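Apical membrane antigen 1-like protein, soluble form (PDB 3ZLE) probably helps sporozoites of Toxoplasma gondii invade host cells, as a paralogue of the AMA1 surface antigen that works at the moving junction. Local coordinates at residues 7-12 / 325-330; 55-60 / 185-190. All coordinates share one frame; numbering follows the deposited sequence.

Interaction 1 of 2, residues 7-12 / 325-330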
loop_
_atom_site.group_PDB
_atom_site.type_symbol
_atom_site.label_atom_id
_atom_site.label_comp_id
_atom_site.label_asym_id
_atom_site.label_seq_id
_atom_site.Cartn_x
_atom_site.Cartn_y
_atom_site.Cartn_z
ATOM N N ASN A 7 -14.496 3.255 -24.577
ATOM C CA ASN A 7 -13.850 2.474 -23.554
ATOM C C ASN A 7 -14.774 1.493 -22.868
ATOM O O ASN A 7 -15.666 1.885 -22.142
ATOM C CB ASN A 7 -13.215 3.404 -22.531
ATOM C CG ASN A 7 -12.288 2.676 -21.612
ATOM O OD1 ASN A 7 -12.266 1.441 -21.599
ATOM N ND2 ASN A 7 -11.511 3.403 -20.863
ATOM N N PRO A 8 -14.565 0.182 -23.101
ATOM C CA PRO A 8 -15.490 -0.785 -22.535
ATOM C C PRO A 8 -15.391 -0.861 -20.995
ATOM O O PRO A 8 -16.314 -1.339 -20.359
ATOM C CB PRO A 8 -15.012 -2.097 -23.142
ATOM C CG PRO A 8 -13.559 -1.883 -23.346
ATOM C CD PRO A 8 -13.483 -0.481 -23.853
ATOM N N TRP A 9 -14.283 -0.403 -20.429
ATOM C CA TRP A 9 -14.115 -0.330 -18.986
ATOM C C TRP A 9 -15.058 0.636 -18.243
ATOM O O TRP A 9 -15.188 0.556 -17.023
ATOM C CB TRP A 9 -12.658 -0.056 -18.646
ATOM C CG TRP A 9 -11.809 -1.233 -19.096
ATOM C CD1 TRP A 9 -11.252 -1.400 -20.329
ATOM C CD2 TRP A 9 -11.660 -2.497 -18.415
ATOM N NE1 TRP A 9 -10.676 -2.647 -20.427
ATOM C CE2 TRP A 9 -10.968 -3.362 -19.296
ATOM C CE3 TRP A 9 -12.117 -3.004 -17.184
ATOM C CZ2 TRP A 9 -10.643 -4.671 -18.953
ATOM C CZ3 TRP A 9 -11.780 -4.313 -16.835
ATOM C CH2 TRP A 9 -11.034 -5.119 -17.708
ATOM N N ALA A 10 -15.742 1.499 -18.991
ATOM C CA ALA A 10 -16.812 2.324 -18.444
ATOM C C ALA A 10 -18.204 1.837 -18.878
ATOM O O ALA A 10 -19.204 2.440 -18.546
ATOM C CB ALA A 10 -16.596 3.790 -18.824
ATOM N N THR A 11 -18.255 0.661 -19.497
ATOM C CA THR A 11 -19.405 0.238 -20.287
ATOM C C THR A 11 -20.326 -0.665 -19.493
ATOM O O THR A 11 -21.401 -1.045 -19.955
ATOM C CB THR A 11 -18.945 -0.515 -21.544
ATOM O OG1 THR A 11 -19.167 0.304 -22.696
ATOM C CG2 THR A 11 -19.664 -1.850 -21.698
ATOM N N THR A 12 -19.905 -0.997 -18.291
ATOM C CA THR A 12 -20.534 -2.052 -17.544
ATOM C C THR A 12 -20.220 -1.784 -16.098
ATOM O O THR A 12 -19.144 -1.298 -15.782
ATOM C CB THR A 12 -19.964 -3.422 -17.961
ATOM O OG1 THR A 12 -20.738 -3.944 -19.049
ATOM C CG2 THR A 12 -19.968 -4.411 -16.801
ATOM N N ASP A 325 -7.007 3.821 -17.163
ATOM C CA ASP A 325 -8.458 3.726 -17.357
ATOM C C ASP A 325 -8.845 2.556 -18.259
ATOM O O ASP A 325 -9.972 2.407 -18.647
ATOM C CB ASP A 325 -9.021 5.061 -17.916
ATOM C CG ASP A 325 -8.425 5.431 -19.264
ATOM O OD1 ASP A 325 -7.780 4.565 -19.896
ATOM O OD2 ASP A 325 -8.695 6.567 -19.762
ATOM N N CYS A 326 -7.904 1.683 -18.551
ATOM C CA CYS A 326 -8.277 0.417 -19.165
ATOM C C CYS A 326 -7.186 -0.591 -18.912
ATOM O O CYS A 326 -6.108 -0.263 -18.335
ATOM C CB CYS A 326 -8.500 0.591 -20.682
ATOM S SG CYS A 326 -7.074 1.351 -21.488
ATOM N N PHE A 327 -7.502 -1.838 -19.256
ATOM C CA PHE A 327 -6.561 -2.922 -19.237
ATOM C C PHE A 327 -6.396 -3.456 -20.631
ATOM O O PHE A 327 -7.389 -3.711 -21.333
ATOM C CB PHE A 327 -7.093 -4.045 -18.360
ATOM C CG PHE A 327 -6.857 -3.823 -16.925
ATOM C CD1 PHE A 327 -5.594 -4.031 -16.384
ATOM C CD2 PHE A 327 -7.854 -3.269 -16.121
ATOM C CE1 PHE A 327 -5.368 -3.805 -15.044
ATOM C CE2 PHE A 327 -7.627 -3.039 -14.775
ATOM C CZ PHE A 327 -6.407 -3.311 -14.239
ATOM N N ALA A 328 -5.149 -3.698 -21.014
ATOM C CA ALA A 328 -4.873 -4.451 -22.234
ATOM C C ALA A 328 -4.645 -5.940 -21.892
ATOM O O ALA A 328 -3.639 -6.270 -21.261
ATOM C CB ALA A 328 -3.600 -3.877 -22.897
ATOM N N PRO A 329 -5.556 -6.834 -22.280
ATOM C CA PRO A 329 -5.255 -8.240 -21.860
ATOM C C PRO A 329 -4.091 -8.812 -22.675
ATOM O O PRO A 329 -4.123 -8.785 -23.913
ATOM C CB PRO A 329 -6.570 -9.007 -22.165
ATOM C CG PRO A 329 -7.226 -8.194 -23.243
ATOM C CD PRO A 329 -6.830 -6.737 -23.045
ATOM N N ILE A 330 -3.039 -9.213 -21.977
ATOM C CA ILE A 330 -1.802 -9.687 -22.576
ATOM C C ILE A 330 -1.376 -10.881 -21.740
ATOM O O ILE A 330 -1.112 -10.727 -20.587
ATOM C CB ILE A 330 -0.658 -8.668 -22.401
ATOM C CG1 ILE A 330 -1.090 -7.260 -22.832
ATOM C CG2 ILE A 330 0.604 -9.165 -23.110
ATOM C CD1 ILE A 330 -0.455 -6.803 -24.122
HETATM O O HOH W 1 -9.247 -2.770 -22.904
#
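Trp9 and Cys326 bring the two backbones closest, 5.9 Å between CA atoms, where the short 3-10 turn of residues 8-10 sits against the start of strand 326-330. Trp9 CG is anti to the carbonyl carbon (chi1 -65°); the indole lies against the backbone of that strand. Cys326 CA sits over the five-membered ring in a CH-pi contact, 4.0 Å from its centroid, and CB of the same cysteine touches Trp9 CD1 at 3.4 Å. Further along, Phe327 N lies over the same face of the indole, nearer its rim. The Phe327 ring turns its edge to the six-membered ring of Trp9 in a T-shaped pair, planes 63° apart. At the indole edge, a water in the ring plane accepts from NE1 at 2.9 Å and donates to Phe327 O, so the buried N-H is satisfied. Asn7 works with both segments at once. Its ND2 donates to Asp325 O at 2.9 Å, from above the carbonyl plane but nearly straight (161° at the hydrogen). Its OD1 meanwhile accepts from Trp9 N at 3.0 Å, so both ends of the amide are used and its rotation is fixed. Phe377 stacks on Trp9, while Asp325 OD1 is held by Trp231 N in the neighbouring strand, and Cys326 is bound to Cys236 by a disulfide. The Asn7 bond to Trp9 N makes an Asx turn, and it docks on a classic beta bulge, Asp325 and Cys326 facing Gly229, at an outer strand of a three-stranded antiparallel sheet.

Interaction 2 of 2, residues 55-60 / 185-190; sequences KAIQMH and ACFEPV
The His60 imidazole meets 185-190 at its edge: Cys186 O, Phe187 CA and Glu188 OE2 all lie near the ring plane. His60 NE2 donates to Glu188 OE2 at 2.6 Å and almost straight (169° at the hydrogen), and the carboxylate receives it on the syn lone pair of that oxygen. Ring and carboxylate planes are 32° apart, and the two side chains cross at about a right angle. Glu188 gets there by bending at chi2 (-75°), which turns CD back toward the histidine. This short bond would be expected to favour a charged imidazole. The same OE2 lies 3.4 Å from Gln58 CG, the Gln58 chain running beside Glu188 and pointing the same way. At the other flat ring, Phe187, Ile57 CG2 comes up obliquely, 3.8 Å from Phe187 CD1, while Phe88 from a loop packs with it edge-to-face.

Behind these groups the strands pair in regular antiparallel fashion. Ala56 and Val190 exchange two N-H...O bonds, as do Gln58 and Glu188, with Glu188 N to Gln58 O at 3.0 Å. Ile57-Pro189, between them, and Met59-Phe187, beyond Gln58-Glu188, are non-hydrogen-bonded pairs whose side chains go to the opposite face. Between the strands Pro189 CA lies 3.2 Å from Ala56 O in a CA-H...O contact; on the face of Ile57 and Pro189, Ile57 CD1 packs on the proline.

Strands 55-59 and 187-191 thus form a two-stranded sheet of their own. Cys186 is tied to the preceding loop by its disulfide with Cys173. At the other end Lys55 gives NZ to Gln165 OE1 and Phe33 O and makes a cation-pi contact with Tyr201 of strand 199-202, while helix 253-262 brings Phe261 against Lys55 and Pro189.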
loop_
_atom_site.group_PDB
_atom_site.type_symbol
_atom_site.label_atom_id
_atom_site.label_comp_id
_atom_site.label_asym_id
_atom_site.label_seq_id
_atom_site.Cartn_x
_atom_site.Cartn_y
_atom_site.Cartn_z
ATOM N N LYS A 55 3.096 -4.439 3.453
ATOM C CA LYS A 55 3.899 -3.394 4.053
ATOM C C LYS A 55 4.421 -3.735 5.414
ATOM O O LYS A 55 3.644 -4.004 6.336
ATOM C CB LYS A 55 3.180 -2.056 4.080
ATOM C CG LYS A 55 3.780 -1.007 5.017
ATOM C CD LYS A 55 3.488 0.428 4.528
ATOM C CE LYS A 55 3.748 1.419 5.644
ATOM N NZ LYS A 55 3.538 2.869 5.278
ATOM N N ALA A 56 5.755 -3.664 5.566
ATOM C CA ALA A 56 6.389 -3.849 6.848
ATOM C C ALA A 56 7.326 -2.650 7.093
ATOM O O ALA A 56 7.760 -1.985 6.153
ATOM C CB ALA A 56 7.185 -5.176 6.858
ATOM N N ILE A 57 7.601 -2.355 8.345
ATOM C CA ILE A 57 8.640 -1.397 8.678
ATOM C C ILE A 57 9.905 -2.186 8.984
ATOM O O ILE A 57 10.003 -2.794 10.007
ATOM C CB ILE A 57 8.300 -0.623 9.936
ATOM C CG1 ILE A 57 6.952 0.105 9.819
ATOM C CG2 ILE A 57 9.477 0.253 10.363
ATOM C CD1 ILE A 57 6.816 1.007 8.626
ATOM N N GLN A 58 10.876 -2.113 8.091
ATOM C CA GLN A 58 12.214 -2.650 8.316
ATOM C C GLN A 58 12.985 -1.847 9.383
ATOM O O GLN A 58 13.212 -0.644 9.232
ATOM C CB GLN A 58 12.960 -2.604 6.989
ATOM C CG GLN A 58 14.442 -2.900 7.074
ATOM C CD GLN A 58 14.708 -4.398 7.001
ATOM O OE1 GLN A 58 15.054 -5.031 8.013
ATOM N NE2 GLN A 58 14.330 -4.997 5.874
ATOM N N MET A 59 13.437 -2.519 10.430
ATOM C CA MET A 59 14.222 -1.853 11.475
ATOM C C MET A 59 15.706 -2.170 11.378
ATOM O O MET A 59 16.106 -3.065 10.644
ATOM C CB MET A 59 13.675 -2.246 12.833
ATOM C CG MET A 59 12.221 -1.858 12.981
ATOM S SD MET A 59 11.757 -1.589 14.690
ATOM C CE MET A 59 12.117 -3.193 15.355
ATOM N N HIS A 60 16.529 -1.426 12.110
ATOM C CA HIS A 60 17.957 -1.604 12.006
ATOM C C HIS A 60 18.658 -1.527 13.338
ATOM O O HIS A 60 19.754 -0.942 13.445
ATOM C CB HIS A 60 18.567 -0.602 11.028
ATOM C CG HIS A 60 18.052 -0.729 9.629
ATOM N ND1 HIS A 60 18.595 -1.601 8.712
ATOM C CD2 HIS A 60 17.086 -0.050 8.974
ATOM C CE1 HIS A 60 17.988 -1.454 7.547
ATOM N NE2 HIS A 60 17.064 -0.521 7.683
ATOM N N ALA A 185 17.007 3.504 16.556
ATOM C CA ALA A 185 17.564 2.915 15.360
ATOM C C ALA A 185 16.769 3.387 14.152
ATOM O O ALA A 185 15.610 3.808 14.281
ATOM C CB ALA A 185 17.544 1.391 15.458
ATOM N N CYS A 186 17.369 3.279 12.967
ATOM C CA CYS A 186 16.725 3.769 11.757
ATOM C C CYS A 186 15.704 2.752 11.305
ATOM O O CYS A 186 15.759 1.590 11.698
ATOM C CB CYS A 186 17.734 3.974 10.622
ATOM S SG CYS A 186 19.056 5.190 10.920
ATOM N N PHE A 187 14.828 3.169 10.414
ATOM C CA PHE A 187 13.804 2.303 9.918
ATOM C C PHE A 187 13.127 2.889 8.701
ATOM O O PHE A 187 13.036 4.123 8.533
ATOM C CB PHE A 187 12.793 1.941 11.030
ATOM C CG PHE A 187 12.084 3.145 11.639
ATOM C CD1 PHE A 187 10.961 3.698 11.013
ATOM C CD2 PHE A 187 12.466 3.642 12.900
ATOM C CE1 PHE A 187 10.277 4.778 11.583
ATOM C CE2 PHE A 187 11.781 4.719 13.490
ATOM C CZ PHE A 187 10.660 5.267 12.841
ATOM N N GLU A 188 12.629 2.004 7.844
ATOM C CA GLU A 188 11.937 2.409 6.640
ATOM C C GLU A 188 10.922 1.359 6.173
ATOM O O GLU A 188 11.010 0.185 6.534
ATOM C CB GLU A 188 12.950 2.793 5.514
ATOM C CG GLU A 188 13.806 1.646 4.946
ATOM C CD GLU A 188 14.946 1.167 5.873
ATOM O OE1 GLU A 188 15.443 1.970 6.710
ATOM O OE2 GLU A 188 15.424 0.008 5.704
ATOM N N PRO A 189 9.891 1.798 5.460
ATOM C CA PRO A 189 8.886 0.837 5.049
ATOM C C PRO A 189 9.430 -0.050 3.938
ATOM O O PRO A 189 10.269 0.387 3.187
ATOM C CB PRO A 189 7.743 1.719 4.505
ATOM C CG PRO A 189 8.006 3.098 5.036
ATOM C CD PRO A 189 9.506 3.192 5.172
ATOM N N VAL A 190 8.960 -1.299 3.864
ATOM C CA VAL A 190 9.346 -2.218 2.800
ATOM C C VAL A 190 8.196 -3.198 2.535
ATOM O O VAL A 190 7.449 -3.522 3.463
ATOM C CB VAL A 190 10.642 -2.951 3.177
ATOM C CG1 VAL A 190 10.358 -4.124 4.139
ATOM C CG2 VAL A 190 11.385 -3.403 1.921
#

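In the fold
Starting at the N terminus, residues 7-12 come just before helix 13-20 and wait more than 300 residues for their partner. Strand 55-59 follows, and its mate 187-191 closes the first loop, interaction 2, after a mostly irregular excursion. The chain then passes through strands 226-232 and 235-238, helix 253-262 and strands 303-308 and 315-320 before 325-330 closes interaction 1, so interaction 2 is nested inside the larger loop. The two do not touch: their centres are 37 Å apart, on opposite sides of the centre of the chain. Interaction 2 joins distant parts of the earlier half of the chain, whereas interaction 1 brings the N-terminal segment back to the three-stranded sheet 235-238, 226-232, 326-330.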